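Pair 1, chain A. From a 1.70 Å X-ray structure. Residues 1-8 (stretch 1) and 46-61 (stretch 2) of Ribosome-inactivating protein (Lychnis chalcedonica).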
# COMPACT_ATOMS: atom_id res chain seq x y z
N ARG A 1 10.35 -11.61 -1.78
CA ARG A 1 9.16 -10.72 -1.88
C ARG A 1 8.80 -10.20 -0.49
O ARG A 1 8.73 -10.96 0.47
CB ARG A 1 7.97 -11.50 -2.45
CG ARG A 1 6.72 -10.65 -2.66
CD ARG A 1 5.53 -11.51 -3.08
NE ARG A 1 5.76 -12.23 -4.34
CZ ARG A 1 4.91 -13.10 -4.86
NH1 ARG A 1 3.77 -13.37 -4.24
NH2 ARG A 1 5.20 -13.71 -6.01
N PRO A 2 8.58 -8.88 -0.37
CA PRO A 2 8.22 -8.31 0.93
C PRO A 2 6.97 -9.01 1.44
O PRO A 2 6.00 -9.18 0.70
CB PRO A 2 7.97 -6.84 0.59
CG PRO A 2 8.92 -6.59 -0.54
CD PRO A 2 8.73 -7.82 -1.39
N SER A 3 7.00 -9.43 2.70
CA SER A 3 5.86 -10.13 3.28
C SER A 3 5.64 -9.72 4.73
O SER A 3 6.60 -9.50 5.47
CB SER A 3 6.08 -11.64 3.21
OG SER A 3 4.97 -12.35 3.74
N TRP A 4 4.38 -9.60 5.12
CA TRP A 4 4.05 -9.24 6.49
C TRP A 4 2.88 -10.06 7.00
O TRP A 4 1.80 -10.07 6.39
CB TRP A 4 3.70 -7.74 6.61
CG TRP A 4 3.41 -7.31 8.04
CD1 TRP A 4 4.09 -7.68 9.16
CD2 TRP A 4 2.36 -6.43 8.48
NE1 TRP A 4 3.53 -7.09 10.28
CE2 TRP A 4 2.47 -6.32 9.88
CE3 TRP A 4 1.34 -5.73 7.82
CZ2 TRP A 4 1.60 -5.53 10.65
CZ3 TRP A 4 0.47 -4.94 8.58
CH2 TRP A 4 0.61 -4.85 9.98
N THR A 5 3.10 -10.77 8.10
CA THR A 5 2.03 -11.53 8.71
C THR A 5 1.37 -10.46 9.58
O THR A 5 1.95 -9.97 10.54
CB THR A 5 2.58 -12.68 9.57
OG1 THR A 5 3.21 -13.65 8.72
CG2 THR A 5 1.46 -13.37 10.35
N VAL A 6 0.15 -10.09 9.20
CA VAL A 6 -0.59 -9.04 9.90
C VAL A 6 -0.80 -9.41 11.36
O VAL A 6 -1.75 -10.12 11.71
CB VAL A 6 -1.94 -8.80 9.20
CG1 VAL A 6 -2.66 -7.63 9.85
CG2 VAL A 6 -1.71 -8.52 7.71
N ASP A 7 0.09 -8.91 12.21
CA ASP A 7 0.07 -9.19 13.64
C ASP A 7 0.63 -8.00 14.42
O ASP A 7 1.14 -7.04 13.84
CB ASP A 7 0.91 -10.45 13.90
CG ASP A 7 0.51 -11.18 15.16
OD1 ASP A 7 1.11 -12.25 15.43
OD2 ASP A 7 -0.40 -10.71 15.87
N SER A 8 0.55 -8.07 15.75
CA SER A 8 1.00 -6.97 16.61
C SER A 8 2.50 -6.84 16.90
O SER A 8 2.89 -6.17 17.85
CB SER A 8 0.24 -7.04 17.94
OG SER A 8 0.38 -8.32 18.54
N VAL A 46 5.76 -3.88 -7.79
CA VAL A 46 6.34 -4.47 -6.60
C VAL A 46 5.22 -5.26 -5.92
O VAL A 46 4.15 -4.70 -5.63
CB VAL A 46 6.86 -3.39 -5.63
CG1 VAL A 46 7.38 -4.05 -4.36
CG2 VAL A 46 7.97 -2.59 -6.31
N LEU A 47 5.45 -6.54 -5.69
CA LEU A 47 4.45 -7.39 -5.06
C LEU A 47 4.67 -7.43 -3.55
O LEU A 47 5.81 -7.43 -3.09
CB LEU A 47 4.49 -8.81 -5.63
CG LEU A 47 4.23 -8.95 -7.14
CD1 LEU A 47 4.21 -10.43 -7.50
CD2 LEU A 47 2.90 -8.30 -7.51
N VAL A 48 3.57 -7.48 -2.81
CA VAL A 48 3.60 -7.51 -1.35
C VAL A 48 2.64 -8.58 -0.84
O VAL A 48 1.47 -8.61 -1.22
CB VAL A 48 3.17 -6.14 -0.78
CG1 VAL A 48 2.86 -6.26 0.71
CG2 VAL A 48 4.27 -5.12 -1.01
N ASN A 49 3.13 -9.46 0.03
CA ASN A 49 2.29 -10.51 0.59
C ASN A 49 1.78 -10.12 1.98
O ASN A 49 2.56 -9.71 2.84
CB ASN A 49 3.07 -11.82 0.74
CG ASN A 49 3.06 -12.65 -0.53
OD1 ASN A 49 2.62 -12.21 -1.58
ND2 ASN A 49 3.56 -13.88 -0.42
N LEU A 50 0.47 -10.22 2.18
CA LEU A 50 -0.13 -9.96 3.49
C LEU A 50 -0.66 -11.34 3.91
O LEU A 50 -1.38 -11.99 3.15
CB LEU A 50 -1.29 -8.96 3.39
CG LEU A 50 -0.96 -7.50 3.04
CD1 LEU A 50 -2.23 -6.65 3.09
CD2 LEU A 50 0.07 -6.95 4.02
N VAL A 51 -0.27 -11.80 5.09
CA VAL A 51 -0.69 -13.12 5.57
C VAL A 51 -1.40 -13.05 6.92
O VAL A 51 -0.95 -12.33 7.81
CB VAL A 51 0.54 -14.05 5.73
CG1 VAL A 51 0.09 -15.46 6.12
CG2 VAL A 51 1.35 -14.09 4.44
N LEU A 52 -2.49 -13.79 7.07
CA LEU A 52 -3.21 -13.81 8.34
C LEU A 52 -2.58 -14.88 9.23
O LEU A 52 -2.37 -16.01 8.79
CB LEU A 52 -4.69 -14.14 8.14
CG LEU A 52 -5.55 -13.12 7.41
CD1 LEU A 52 -6.99 -13.61 7.39
CD2 LEU A 52 -5.46 -11.77 8.10
N PRO A 53 -2.28 -14.53 10.48
CA PRO A 53 -1.67 -15.50 11.39
C PRO A 53 -2.58 -16.68 11.76
O PRO A 53 -2.10 -17.77 12.04
CB PRO A 53 -1.31 -14.65 12.61
CG PRO A 53 -2.38 -13.60 12.61
CD PRO A 53 -2.49 -13.23 11.15
N PHE A 54 -3.89 -16.45 11.73
CA PHE A 54 -4.87 -17.47 12.10
C PHE A 54 -4.95 -18.71 11.21
O PHE A 54 -4.87 -19.84 11.68
CB PHE A 54 -6.28 -16.87 12.18
CG PHE A 54 -6.34 -15.54 12.85
CD1 PHE A 54 -6.46 -14.37 12.10
CD2 PHE A 54 -6.30 -15.44 14.24
CE1 PHE A 54 -6.53 -13.13 12.72
CE2 PHE A 54 -6.37 -14.20 14.87
CZ PHE A 54 -6.48 -13.04 14.11
N ASN A 55 -5.12 -18.47 9.91
CA ASN A 55 -5.28 -19.56 8.94
C ASN A 55 -4.23 -19.57 7.84
O ASN A 55 -4.26 -20.41 6.95
CB ASN A 55 -6.66 -19.44 8.32
CG ASN A 55 -6.99 -18.03 7.89
OD1 ASN A 55 -6.13 -17.33 7.35
ND2 ASN A 55 -8.22 -17.60 8.13
N ARG A 56 -3.30 -18.62 7.91
CA ARG A 56 -2.23 -18.51 6.92
C ARG A 56 -2.72 -18.10 5.53
O ARG A 56 -1.96 -18.20 4.56
CB ARG A 56 -1.45 -19.82 6.83
CG ARG A 56 -0.97 -20.37 8.18
CD ARG A 56 -0.18 -19.33 8.98
NE ARG A 56 1.01 -18.86 8.28
CZ ARG A 56 1.91 -18.03 8.81
NH1 ARG A 56 1.74 -17.56 10.04
NH2 ARG A 56 2.97 -17.66 8.10
N ASN A 57 -3.97 -17.67 5.42
CA ASN A 57 -4.48 -17.24 4.12
C ASN A 57 -3.61 -16.07 3.66
O ASN A 57 -3.18 -15.25 4.47
CB ASN A 57 -5.95 -16.79 4.21
CG ASN A 57 -6.91 -17.94 4.48
OD1 ASN A 57 -6.57 -19.11 4.26
ND2 ASN A 57 -8.11 -17.62 4.93
N THR A 58 -3.38 -15.99 2.35
CA THR A 58 -2.53 -14.94 1.80
C THR A 58 -3.13 -14.15 0.65
O THR A 58 -3.76 -14.72 -0.25
CB THR A 58 -1.19 -15.56 1.30
OG1 THR A 58 -0.53 -16.22 2.39
CG2 THR A 58 -0.27 -14.48 0.73
N ILE A 59 -2.95 -12.84 0.69
CA ILE A 59 -3.40 -11.94 -0.38
C ILE A 59 -2.15 -11.19 -0.83
O ILE A 59 -1.40 -10.66 -0.01
CB ILE A 59 -4.45 -10.92 0.10
CG1 ILE A 59 -5.79 -11.63 0.33
CG2 ILE A 59 -4.62 -9.81 -0.94
CD1 ILE A 59 -6.91 -10.70 0.79
N THR A 60 -1.90 -11.17 -2.14
CA THR A 60 -0.73 -10.50 -2.68
C THR A 60 -1.12 -9.18 -3.35
O THR A 60 -1.89 -9.16 -4.30
CB THR A 60 0.00 -11.39 -3.72
OG1 THR A 60 0.35 -12.64 -3.10
CG2 THR A 60 1.27 -10.71 -4.23
N LEU A 61 -0.58 -8.07 -2.83
CA LEU A 61 -0.86 -6.75 -3.37
C LEU A 61 0.14 -6.39 -4.47
O LEU A 61 1.31 -6.78 -4.40
CB LEU A 61 -0.75 -5.69 -2.27
CG LEU A 61 -1.58 -5.85 -1.00
CD1 LEU A 61 -1.22 -4.75 -0.01
CD2 LEU A 61 -3.06 -5.80 -1.34
O HOH W 1 4.54 -14.78 2.31

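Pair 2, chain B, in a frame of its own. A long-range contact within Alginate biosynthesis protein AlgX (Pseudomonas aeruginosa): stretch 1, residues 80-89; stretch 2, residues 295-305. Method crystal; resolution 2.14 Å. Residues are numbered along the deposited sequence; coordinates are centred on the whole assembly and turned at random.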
# COMPACT_ATOMS: atom_id res chain seq x y z
N GLU B 80 -3.94 10.79 12.16
CA GLU B 80 -2.49 10.67 12.31
C GLU B 80 -2.03 9.50 11.45
O GLU B 80 -2.69 8.46 11.41
CB GLU B 80 -2.12 10.39 13.78
CG GLU B 80 -2.50 11.48 14.76
CD GLU B 80 -1.50 12.62 14.77
OE1 GLU B 80 -0.34 12.42 14.34
OE2 GLU B 80 -1.88 13.72 15.20
N LEU B 81 -0.88 9.65 10.79
CA LEU B 81 -0.38 8.60 9.92
C LEU B 81 0.83 7.85 10.52
O LEU B 81 1.80 8.47 10.96
CB LEU B 81 -0.02 9.17 8.54
CG LEU B 81 0.45 8.16 7.48
CD1 LEU B 81 -0.65 7.16 7.17
CD2 LEU B 81 0.88 8.88 6.21
N VAL B 82 0.74 6.52 10.54
CA VAL B 82 1.85 5.67 10.92
C VAL B 82 2.28 4.85 9.70
O VAL B 82 1.44 4.19 9.09
CB VAL B 82 1.44 4.71 12.06
CG1 VAL B 82 2.54 3.68 12.33
CG2 VAL B 82 1.11 5.49 13.33
N VAL B 83 3.56 4.90 9.34
CA VAL B 83 4.04 4.07 8.24
C VAL B 83 4.88 2.89 8.75
O VAL B 83 5.82 3.05 9.54
CB VAL B 83 4.81 4.87 7.12
CG1 VAL B 83 5.69 3.95 6.29
CG2 VAL B 83 3.84 5.62 6.20
N VAL B 84 4.49 1.69 8.33
CA VAL B 84 5.27 0.50 8.61
C VAL B 84 6.09 0.17 7.37
O VAL B 84 5.57 -0.33 6.38
CB VAL B 84 4.37 -0.67 8.99
CG1 VAL B 84 5.17 -1.98 8.98
CG2 VAL B 84 3.74 -0.40 10.39
N TYR B 85 7.37 0.50 7.44
CA TYR B 85 8.29 0.35 6.31
C TYR B 85 9.01 -0.97 6.50
O TYR B 85 10.04 -1.04 7.18
CB TYR B 85 9.29 1.51 6.35
CG TYR B 85 10.10 1.79 5.09
CD1 TYR B 85 9.48 1.94 3.84
CD2 TYR B 85 11.48 1.96 5.16
CE1 TYR B 85 10.23 2.24 2.70
CE2 TYR B 85 12.23 2.25 4.02
CZ TYR B 85 11.60 2.38 2.80
OH TYR B 85 12.36 2.67 1.70
N GLN B 86 8.44 -2.04 5.94
CA GLN B 86 8.93 -3.39 6.21
C GLN B 86 10.40 -3.53 5.80
O GLN B 86 10.78 -3.22 4.68
CB GLN B 86 8.06 -4.43 5.48
CG GLN B 86 8.19 -5.85 6.06
CD GLN B 86 7.53 -6.91 5.16
OE1 GLN B 86 7.47 -6.76 3.94
NE2 GLN B 86 7.04 -7.99 5.78
N PRO B 87 11.25 -3.96 6.74
CA PRO B 87 12.68 -4.04 6.43
C PRO B 87 13.04 -5.23 5.52
O PRO B 87 12.26 -6.16 5.37
CB PRO B 87 13.33 -4.19 7.81
CG PRO B 87 12.24 -4.83 8.66
CD PRO B 87 10.95 -4.23 8.16
N THR B 88 14.21 -5.19 4.92
CA THR B 88 14.56 -6.23 3.95
C THR B 88 14.93 -7.56 4.62
O THR B 88 15.25 -7.61 5.81
CB THR B 88 15.67 -5.78 2.98
OG1 THR B 88 16.82 -5.34 3.73
CG2 THR B 88 15.17 -4.62 2.10
N ARG B 89 14.85 -8.63 3.85
CA ARG B 89 15.24 -9.94 4.32
C ARG B 89 16.73 -9.93 4.61
O ARG B 89 17.20 -10.63 5.50
CB ARG B 89 14.88 -11.02 3.28
CG ARG B 89 13.38 -11.06 2.96
CD ARG B 89 13.03 -12.03 1.82
NE ARG B 89 13.10 -13.44 2.22
CZ ARG B 89 14.12 -14.24 1.96
NH1 ARG B 89 15.19 -13.78 1.31
NH2 ARG B 89 14.08 -15.51 2.36
N ILE B 295 -2.69 3.22 9.94
CA ILE B 295 -1.42 2.52 9.80
C ILE B 295 -1.24 2.03 8.36
O ILE B 295 -2.12 1.38 7.79
CB ILE B 295 -1.36 1.30 10.74
CG1 ILE B 295 -1.62 1.72 12.19
CG2 ILE B 295 -0.01 0.59 10.63
CD1 ILE B 295 -1.83 0.53 13.09
N TRP B 296 -0.08 2.31 7.77
CA TRP B 296 0.13 2.03 6.36
C TRP B 296 1.38 1.19 6.18
O TRP B 296 2.49 1.65 6.44
CB TRP B 296 0.23 3.35 5.58
CG TRP B 296 0.37 3.22 4.08
CD1 TRP B 296 0.18 2.10 3.31
CD2 TRP B 296 0.76 4.26 3.18
NE1 TRP B 296 0.42 2.39 1.98
CE2 TRP B 296 0.78 3.70 1.88
CE3 TRP B 296 1.10 5.60 3.34
CZ2 TRP B 296 1.12 4.46 0.75
CZ3 TRP B 296 1.43 6.35 2.22
CH2 TRP B 296 1.44 5.78 0.95
N GLU B 297 1.19 -0.04 5.73
CA GLU B 297 2.26 -1.02 5.63
C GLU B 297 2.62 -1.35 4.17
O GLU B 297 1.75 -1.67 3.36
CB GLU B 297 1.87 -2.31 6.37
CG GLU B 297 2.76 -3.51 6.06
CD GLU B 297 2.24 -4.36 4.87
OE1 GLU B 297 3.03 -4.58 3.92
OE2 GLU B 297 1.06 -4.79 4.88
N PHE B 298 3.91 -1.26 3.86
CA PHE B 298 4.43 -1.65 2.55
C PHE B 298 5.94 -1.91 2.64
O PHE B 298 6.58 -1.56 3.64
CB PHE B 298 4.13 -0.58 1.49
CG PHE B 298 4.59 0.80 1.87
CD1 PHE B 298 3.77 1.64 2.61
CD2 PHE B 298 5.85 1.26 1.49
CE1 PHE B 298 4.19 2.92 2.98
CE2 PHE B 298 6.28 2.54 1.85
CZ PHE B 298 5.44 3.37 2.60
N ALA B 299 6.51 -2.50 1.59
CA ALA B 299 7.92 -2.84 1.57
C ALA B 299 8.78 -1.83 0.80
O ALA B 299 8.29 -0.84 0.27
CB ALA B 299 8.13 -4.25 1.02
N THR B 300 10.07 -2.13 0.70
CA THR B 300 11.05 -1.13 0.29
C THR B 300 11.28 -1.02 -1.23
O THR B 300 12.12 -0.23 -1.66
CB THR B 300 12.41 -1.40 0.98
OG1 THR B 300 12.85 -2.74 0.70
CG2 THR B 300 12.26 -1.23 2.50
N HIS B 301 10.55 -1.79 -2.03
CA HIS B 301 10.80 -1.79 -3.48
C HIS B 301 9.83 -0.92 -4.27
O HIS B 301 9.97 -0.79 -5.48
CB HIS B 301 10.79 -3.23 -4.05
CG HIS B 301 9.47 -3.93 -3.90
ND1 HIS B 301 9.06 -4.50 -2.71
CD2 HIS B 301 8.47 -4.14 -4.79
CE1 HIS B 301 7.87 -5.05 -2.88
NE2 HIS B 301 7.49 -4.85 -4.13
N TYR B 302 8.84 -0.33 -3.61
CA TYR B 302 7.87 0.47 -4.33
C TYR B 302 8.39 1.87 -4.61
O TYR B 302 9.19 2.41 -3.86
CB TYR B 302 6.56 0.56 -3.57
CG TYR B 302 5.93 -0.78 -3.38
CD1 TYR B 302 5.42 -1.49 -4.46
CD2 TYR B 302 5.82 -1.33 -2.11
CE1 TYR B 302 4.84 -2.75 -4.29
CE2 TYR B 302 5.25 -2.56 -1.93
CZ TYR B 302 4.76 -3.27 -3.01
OH TYR B 302 4.18 -4.50 -2.77
N ASP B 303 7.90 2.44 -5.70
CA ASP B 303 8.23 3.81 -6.07
C ASP B 303 7.28 4.72 -5.32
O ASP B 303 6.11 4.83 -5.69
CB ASP B 303 8.07 4.02 -7.58
CG ASP B 303 8.14 5.49 -7.97
OD1 ASP B 303 8.73 6.30 -7.22
OD2 ASP B 303 7.60 5.85 -9.04
N MET B 304 7.78 5.36 -4.26
CA MET B 304 6.97 6.20 -3.38
C MET B 304 6.65 7.57 -3.97
O MET B 304 5.95 8.36 -3.34
CB MET B 304 7.65 6.38 -2.02
CG MET B 304 7.93 5.08 -1.25
SD MET B 304 8.25 5.38 0.52
CE MET B 304 9.82 6.24 0.47
N ALA B 305 7.17 7.87 -5.16
CA ALA B 305 6.91 9.17 -5.75
C ALA B 305 5.86 9.17 -6.86
O ALA B 305 5.56 10.22 -7.41
CB ALA B 305 8.21 9.80 -6.25
O HOH W 2 11.42 2.76 -0.74
O HOH W 3 11.34 -4.25 2.19
O HOH W 4 5.52 -5.65 2.67

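Two parallel strand pairs with the same backbone arrangement. Over 14 central residues, N, CA and C of pair 2 superpose on pair 1 with an RMSD of 0.8 Å; the paired strands run at 11° in pair 1 and 19° in pair 2. In both, stretch 1 and stretch 2 are joined by a ladder of four backbone hydrogen bonds with matching register. In pair 1, Asn A49 N donates to Pro A2 O (3.0 Å), Trp A4 N to Asn A49 O (2.9 Å), Val A51 N to Trp A4 O (3.0 Å) and Val A6 N to Val A51 O (2.9 Å). The equivalent bonds in pair 2 are Trp B296 N to Val B82 O (2.8 Å), Val B84 N to Trp B296 O (2.8 Å), Phe B298 N to Val B84 O (3.2 Å) and Gln B86 N to Phe B298 O (3.0 Å). Each strand alternates between donating and accepting, as parallel pairing requires, and the buried areas are similar, 707 and 729 Å².

The side chains differ most on the face carrying Ser A3, Asn A49, Thr A5 and Val A51. There pair 1 is largely polar: a water links Ser A3 OG (2.9 Å) to Asn A49 ND2 (3.0 Å), while Arg A1 NH1 donates to Asn A49 OD1 (3.1 Å) and Leu A47 CD1 lies over one face of the guanidinium. The matching face of pair 2 is apolar and aromatic. Val B83, in place of Ser A3, meets two rings, with CG2 4.0 Å from Trp B296 CE3 and CG1 3.7 Å from Phe B298 CZ. Leu B81, matching Arg A1, sets CD1 4.2 Å from Trp B296 CB, and Phe B298 CE2 approaches the edge of the Tyr B85 ring, 3.8 Å from CD1.

On the other face, Trp A4 presents its ring edge to Leu A50, CE3 to CD2 4.2 Å. At the matching positions the much smaller Val B84 meets Glu B297 CB to CB at 4.0 Å, and its CG2 also packs on Ile B295 CG2 at 3.9 Å.

Beyond the strands, Pro A53 and Thr B300 coincide (CA atoms 0.4 Å apart) and both cover stretch 1. Pro A53 places CD 3.2 Å from Val A6 O and CB 3.8 Å from Thr A5 CG2. Thr B300 places CG2 3.3 Å from Gln B86 O and over the face of the Tyr B85 ring, a CH-pi contact. A water adds a polar link, donating to Gln B86 O (2.8 Å) and accepting from Thr B300 N (2.9 Å).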